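Local structure of hypothetical protein Rv2717c (Mycobacterium tuberculosis, 2FR2) at residues L106-R111 with R130-D135; Y141-R146 with Q153-A158. The protein probably binds heme b in a nitrobindin-type beta-barrel and isomerises peroxynitrite to nitrate, helping to detoxify reactive nitrogen species. All coordinates share one frame; numbering follows the deposited sequence. Where two conformers were deposited one is given.

Interaction 1 (L106-R111 with R130-D135); sequences LELSTR and RSYRID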
loop_
_atom_site.group_PDB
_atom_site.type_symbol
_atom_site.label_atom_id
_atom_site.label_comp_id
_atom_site.label_asym_id
_atom_site.label_seq_id
_atom_site.Cartn_x
_atom_site.Cartn_y
_atom_site.Cartn_z
ATOM N N LEU A 106 -9.551 -4.060 2.869
ATOM C CA LEU A 106 -8.483 -4.983 2.463
ATOM C C LEU A 106 -7.534 -5.070 3.649
ATOM O O LEU A 106 -7.104 -4.034 4.178
ATOM C CB LEU A 106 -7.655 -4.470 1.248
ATOM C CG LEU A 106 -8.401 -4.320 -0.068
ATOM C CD1 LEU A 106 -8.679 -2.859 -0.398
ATOM C CD2 LEU A 106 -7.657 -4.983 -1.216
ATOM N N GLU A 107 -7.180 -6.289 4.034
ATOM C CA GLU A 107 -6.214 -6.540 5.123
ATOM C C GLU A 107 -5.126 -7.465 4.596
ATOM O O GLU A 107 -5.433 -8.581 4.139
ATOM C CB GLU A 107 -6.923 -7.218 6.308
ATOM C CG GLU A 107 -7.968 -6.311 6.962
ATOM C CD GLU A 107 -7.356 -5.146 7.690
ATOM O OE1 GLU A 107 -6.183 -5.249 8.103
ATOM O OE2 GLU A 107 -8.068 -4.116 7.893
ATOM N N LEU A 108 -3.869 -6.985 4.650
ATOM C CA LEU A 108 -2.720 -7.738 4.114
ATOM C C LEU A 108 -1.580 -7.756 5.109
ATOM O O LEU A 108 -1.458 -6.881 5.954
ATOM C CB LEU A 108 -2.194 -7.081 2.815
ATOM C CG LEU A 108 -3.235 -6.910 1.712
ATOM C CD1 LEU A 108 -3.486 -5.463 1.642
ATOM C CD2 LEU A 108 -2.602 -7.374 0.407
ATOM N N SER A 109 -0.696 -8.736 4.986
ATOM C CA SER A 109 0.484 -8.748 5.825
ATOM C C SER A 109 1.566 -9.600 5.199
ATOM O O SER A 109 1.306 -10.659 4.577
ATOM C CB SER A 109 0.127 -9.338 7.197
ATOM O OG SER A 109 1.312 -9.417 8.000
ATOM N N THR A 110 2.820 -9.178 5.420
ATOM C CA THR A 110 3.950 -10.088 5.065
ATOM C C THR A 110 3.927 -11.342 5.956
ATOM O O THR A 110 4.580 -12.364 5.629
ATOM C CB THR A 110 5.294 -9.420 5.199
ATOM O OG1 THR A 110 5.474 -8.975 6.542
ATOM C CG2 THR A 110 5.389 -8.218 4.272
ATOM N N ARG A 111 3.243 -11.234 7.088
ATOM C CA ARG A 111 3.232 -12.318 8.088
ATOM C C ARG A 111 2.277 -13.453 7.728
ATOM O O ARG A 111 2.274 -14.501 8.405
ATOM C CB ARG A 111 2.897 -11.769 9.493
ATOM C CG ARG A 111 3.812 -10.592 9.862
ATOM C CD ARG A 111 3.574 -10.175 11.285
ATOM N NE ARG A 111 2.287 -9.560 11.435
ATOM C CZ ARG A 111 1.337 -9.946 12.280
ATOM N NH1 ARG A 111 1.531 -10.984 13.089
ATOM N NH2 ARG A 111 0.176 -9.275 12.306
ATOM N N ARG A 130 -0.691 -4.090 6.251
ATOM C CA ARG A 130 -1.447 -2.988 5.632
ATOM C C ARG A 130 -2.935 -3.195 5.803
ATOM O O ARG A 130 -3.453 -4.296 5.574
ATOM C CB ARG A 130 -1.135 -2.889 4.132
ATOM C CG ARG A 130 0.250 -2.342 3.835
ATOM C CD ARG A 130 0.587 -2.444 2.325
ATOM N NE ARG A 130 2.004 -2.148 2.094
ATOM C CZ ARG A 130 2.451 -1.084 1.435
ATOM N NH1 ARG A 130 1.601 -0.172 0.937
ATOM N NH2 ARG A 130 3.750 -0.921 1.297
ATOM N N SER A 131 -3.615 -2.131 6.208
ATOM C CA SER A 131 -5.071 -2.126 6.289
ATOM C C SER A 131 -5.601 -0.977 5.433
ATOM O O SER A 131 -5.302 0.188 5.717
ATOM C CB SER A 131 -5.498 -1.980 7.747
ATOM O OG SER A 131 -6.898 -1.954 7.851
ATOM N N TYR A 132 -6.379 -1.295 4.403
ATOM C CA TYR A 132 -6.931 -0.273 3.480
ATOM C C TYR A 132 -8.435 -0.245 3.558
ATOM O O TYR A 132 -9.082 -1.289 3.720
ATOM C CB TYR A 132 -6.600 -0.541 2.020
ATOM C CG TYR A 132 -5.190 -0.360 1.631
ATOM C CD1 TYR A 132 -4.735 0.858 1.100
ATOM C CD2 TYR A 132 -4.305 -1.444 1.714
ATOM C CE1 TYR A 132 -3.433 1.033 0.724
ATOM C CE2 TYR A 132 -3.016 -1.307 1.316
ATOM C CZ TYR A 132 -2.576 -0.070 0.816
ATOM O OH TYR A 132 -1.260 0.036 0.428
ATOM N N ARG A 133 -8.999 0.942 3.415
ATOM C CA ARG A 133 -10.451 1.076 3.352
ATOM C C ARG A 133 -10.717 2.009 2.178
ATOM O O ARG A 133 -10.189 3.135 2.136
ATOM C CB ARG A 133 -10.968 1.696 4.642
ATOM C CG ARG A 133 -12.508 1.934 4.690
ATOM C CD ARG A 133 -12.874 2.688 5.965
ATOM N NE ARG A 133 -14.270 3.124 5.966
ATOM C CZ ARG A 133 -15.287 2.399 6.410
ATOM N NH1 ARG A 133 -15.086 1.189 6.901
ATOM N NH2 ARG A 133 -16.522 2.895 6.346
ATOM N N ILE A 134 -11.529 1.556 1.230
ATOM C CA ILE A 134 -11.966 2.434 0.135
ATOM C C ILE A 134 -13.468 2.632 0.404
ATOM O O ILE A 134 -14.231 1.677 0.399
ATOM C CB ILE A 134 -11.696 1.847 -1.287
ATOM C CG1 ILE A 134 -10.197 1.841 -1.564
ATOM C CG2 ILE A 134 -12.441 2.690 -2.362
ATOM C CD1 ILE A 134 -9.419 0.715 -0.870
ATOM N N ASP A 135 -13.867 3.863 0.665
ATOM C CA ASP A 135 -15.261 4.178 0.952
ATOM C C ASP A 135 -15.643 5.266 -0.022
ATOM O O ASP A 135 -15.282 6.424 0.168
ATOM C CB ASP A 135 -15.380 4.635 2.414
ATOM C CG ASP A 135 -16.784 5.051 2.781
ATOM O OD1 ASP A 135 -17.683 4.964 1.926
ATOM O OD2 ASP A 135 -16.982 5.482 3.933
HETATM O O HOH W 1 -9.456 -2.637 6.279
#
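Leu106 and Tyr132 form a hydrogen-bonded antiparallel pair, with Leu106 N to Tyr132 O at 2.9 Å and Tyr132 N to Leu106 O at 2.8 Å. Leu108 and Arg130 repeat the pattern through two further backbone bonds. Between them, Glu107 and Ser131 make the non-hydrogen-bonded pair, their CA atoms 4.7 Å apart and their side chains on the other face. There the Glu107 chain is bent at chi2 (-69°), which turns its carboxylate toward Ser131 OG. The resulting bond from Ser131 OG to Glu107 OE2 is very short, and Ser131 is modelled in two conformers, so its exact length is doubtful. A water bridges Glu107 OE2 at 2.6 Å and Tyr132 O at 2.9 Å.

The opposite face is apolar near the backbone. Leu106 CD1 reaches Ile134 CD1 at 3.7 Å and also touches Tyr132 CB, while Leu108 CD1 meets the edge of the Tyr132 ring, 4.1 Å from CD2. Farther in, Arg130 is extended beyond CG and gives NH1 to Tyr132 OH at 2.9 Å, the hydroxyl lying 8° from the guanidinium plane. Salt bridges to Glu67 and Glu91 fix this buried guanidinium and would probably balance its charge. Leu108 packs on Val79 and Leu81 of strand 78-85, next but one in the sheet. Alternation of side chains between the barrel interior (Leu106, Leu108, Arg130, Tyr132) and exterior (Glu107, Ser131) marks an antiparallel barrel, here the nitrobindin calycin type.

Interaction 2 (Y141-R146 with Q153-A158); sequences YSLQMR and QDHLAA
A classic beta bulge interrupts the antiparallel pairing of strands 138-147 and 153-162 where His155, the predicted axial heme ligand, faces Leu143 together with Leu156. Leu143 O accepts from both His155 N, at 3.0 Å, and Leu156 N, at 3.1 Å, and the register shifts by one between Leu143 and Gln144, so Gln144 pairs with Asp154 and Met145 with Gln153.

The His155 imidazole extends with CG anti to the backbone N (chi1 177°). Met145 CE sits over the centre of one ring face, 3.5 Å from the centroid and 10° off the normal, a CH-pi contact. Leu156 CG lies over the opposite face toward the rim, Leu143 CD2 approaches the edge, and Tyr27 packs edge-to-face.

On the other side of the sheet, Gln144 NE2 donates to Asp154 OD1 at 2.8 Å, meeting it from above the carboxylate plane; water 2 also binds this oxygen. At the far end, the Tyr141 ring lies with one face over Ala158 N and its CE2 3.5 Å from Ala158 CB, while its hydroxyl bonds Glu37 and Tyr35.

Carbon and aromatic neighbours probably restrict the ring's rotation by packing, consistent with an imidazole oriented in advance for heme iron.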
loop_
_atom_site.group_PDB
_atom_site.type_symbol
_atom_site.label_atom_id
_atom_site.label_comp_id
_atom_site.label_asym_id
_atom_site.label_seq_id
_atom_site.Cartn_x
_atom_site.Cartn_y
_atom_site.Cartn_z
ATOM N N TYR A 141 -5.529 4.371 4.742
ATOM C CA TYR A 141 -4.814 3.185 5.130
ATOM C C TYR A 141 -3.985 3.416 6.354
ATOM O O TYR A 141 -3.677 4.548 6.716
ATOM C CB TYR A 141 -3.891 2.667 4.012
ATOM C CG TYR A 141 -2.757 3.610 3.694
ATOM C CD1 TYR A 141 -1.593 3.607 4.471
ATOM C CD2 TYR A 141 -2.832 4.462 2.588
ATOM C CE1 TYR A 141 -0.532 4.473 4.191
ATOM C CE2 TYR A 141 -1.778 5.342 2.274
ATOM C CZ TYR A 141 -0.623 5.336 3.096
ATOM O OH TYR A 141 0.428 6.195 2.787
ATOM N N SER A 142 -3.680 2.305 6.999
ATOM C CA SER A 142 -2.686 2.292 8.057
ATOM C C SER A 142 -1.708 1.177 7.759
ATOM O O SER A 142 -2.104 0.104 7.323
ATOM C CB SER A 142 -3.322 2.038 9.416
ATOM O OG SER A 142 -3.686 0.680 9.591
ATOM N N LEU A 143 -0.422 1.451 7.959
ATOM C CA LEU A 143 0.612 0.468 7.740
ATOM C C LEU A 143 1.386 0.317 9.046
ATOM O O LEU A 143 1.831 1.342 9.616
ATOM C CB LEU A 143 1.539 0.946 6.620
ATOM C CG LEU A 143 2.745 0.088 6.263
ATOM C CD1 LEU A 143 3.160 0.309 4.810
ATOM C CD2 LEU A 143 3.900 0.346 7.195
ATOM N N GLN A 144 1.545 -0.920 9.514
ATOM C CA GLN A 144 2.351 -1.212 10.688
ATOM C C GLN A 144 3.633 -1.879 10.251
ATOM O O GLN A 144 3.639 -2.605 9.251
ATOM C CB GLN A 144 1.611 -2.175 11.618
ATOM C CG GLN A 144 0.335 -1.615 12.193
ATOM C CD GLN A 144 0.004 -2.211 13.525
ATOM O OE1 GLN A 144 -0.090 -3.430 13.669
ATOM N NE2 GLN A 144 -0.137 -1.360 14.533
ATOM N N MET A 145 4.691 -1.628 11.007
ATOM C CA MET A 145 5.994 -2.168 10.642
ATOM C C MET A 145 6.689 -2.728 11.865
ATOM O O MET A 145 6.629 -2.145 12.937
ATOM C CB MET A 145 6.869 -1.032 10.044
ATOM C CG MET A 145 8.288 -1.484 9.664
ATOM S SD MET A 145 9.124 -0.224 8.661
ATOM C CE MET A 145 9.342 1.062 9.850
ATOM N N ARG A 146 7.367 -3.865 11.664
ATOM C CA ARG A 146 8.378 -4.422 12.579
ATOM C C ARG A 146 9.754 -4.279 11.910
ATOM O O ARG A 146 9.961 -4.791 10.794
ATOM C CB ARG A 146 8.070 -5.903 12.823
ATOM C CG ARG A 146 8.974 -6.569 13.879
ATOM C CD ARG A 146 8.522 -8.041 14.083
ATOM N NE ARG A 146 8.864 -8.917 12.977
ATOM C CZ ARG A 146 8.126 -9.959 12.554
ATOM N NH1 ARG A 146 6.919 -10.210 13.095
ATOM N NH2 ARG A 146 8.611 -10.716 11.571
ATOM N N GLN A 153 4.304 -2.158 14.888
ATOM C CA GLN A 153 3.572 -0.997 15.411
ATOM C C GLN A 153 3.284 -0.004 14.300
ATOM O O GLN A 153 3.873 -0.099 13.208
ATOM C CB GLN A 153 4.401 -0.313 16.505
ATOM C CG GLN A 153 5.698 0.343 16.018
ATOM C CD GLN A 153 6.518 0.771 17.188
ATOM O OE1 GLN A 153 6.385 1.913 17.666
ATOM N NE2 GLN A 153 7.336 -0.156 17.711
ATOM N N ASP A 154 2.440 0.994 14.592
ATOM C CA ASP A 154 2.044 1.968 13.594
ATOM C C ASP A 154 3.250 2.694 13.027
ATOM O O ASP A 154 4.192 3.053 13.755
ATOM C CB ASP A 154 1.122 3.001 14.242
ATOM C CG ASP A 154 -0.290 2.493 14.421
ATOM O OD1 ASP A 154 -0.606 1.373 13.945
ATOM O OD2 ASP A 154 -1.126 3.245 15.008
ATOM N N HIS A 155 3.235 2.867 11.715
ATOM C CA HIS A 155 4.329 3.538 11.056
ATOM C C HIS A 155 3.828 4.587 10.076
ATOM O O HIS A 155 4.308 5.698 10.136
ATOM C CB HIS A 155 5.261 2.524 10.367
ATOM C CG HIS A 155 6.365 3.175 9.617
ATOM N ND1 HIS A 155 6.753 2.786 8.351
ATOM C CD2 HIS A 155 7.162 4.218 9.956
ATOM C CE1 HIS A 155 7.726 3.581 7.938
ATOM N NE2 HIS A 155 8.010 4.441 8.907
ATOM N N LEU A 156 2.936 4.236 9.152
ATOM C CA LEU A 156 2.397 5.228 8.193
ATOM C C LEU A 156 0.898 5.155 8.140
ATOM O O LEU A 156 0.313 4.114 8.417
ATOM C CB LEU A 156 2.902 4.937 6.776
ATOM C CG LEU A 156 4.428 4.923 6.594
ATOM C CD1 LEU A 156 4.932 4.105 5.371
ATOM C CD2 LEU A 156 4.980 6.327 6.564
ATOM N N ALA A 157 0.262 6.277 7.826
ATOM C CA ALA A 157 -1.189 6.290 7.607
ATOM C C ALA A 157 -1.524 7.494 6.813
ATOM O O ALA A 157 -0.935 8.554 7.012
ATOM C CB ALA A 157 -1.913 6.340 8.910
ATOM N N ALA A 158 -2.515 7.358 5.942
ATOM C CA ALA A 158 -2.877 8.463 5.069
ATOM C C ALA A 158 -4.340 8.402 4.680
ATOM O O ALA A 158 -4.989 7.340 4.777
ATOM C CB ALA A 158 -2.006 8.476 3.799
HETATM O O HOH W 2 -3.169 0.964 12.822
#

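Both interactions are antiparallel strand pairings in one closed barrel, and they meet because strands 125-135 and 138-147 are neighbours in the sheet: Ser131 N lies 2.9 Å from Ser142 O, a probable hydrogen bond. Interaction 1 is the more buried and has regular register, its segment directions 164° apart; interaction 2 is a surface contact, bulged and turned to 129°, although it buries more area (606 against 345 Å²). Their inner faces touch where Leu143 CD1 packs on Arg130 CZ at 3.7 Å. The chemistry differs accordingly: a charged network inside the barrel at 130-135, and apolar packing round the predicted heme-ligating histidine at 153-158; the His155 side chain is about 9 Å from that of Arg130.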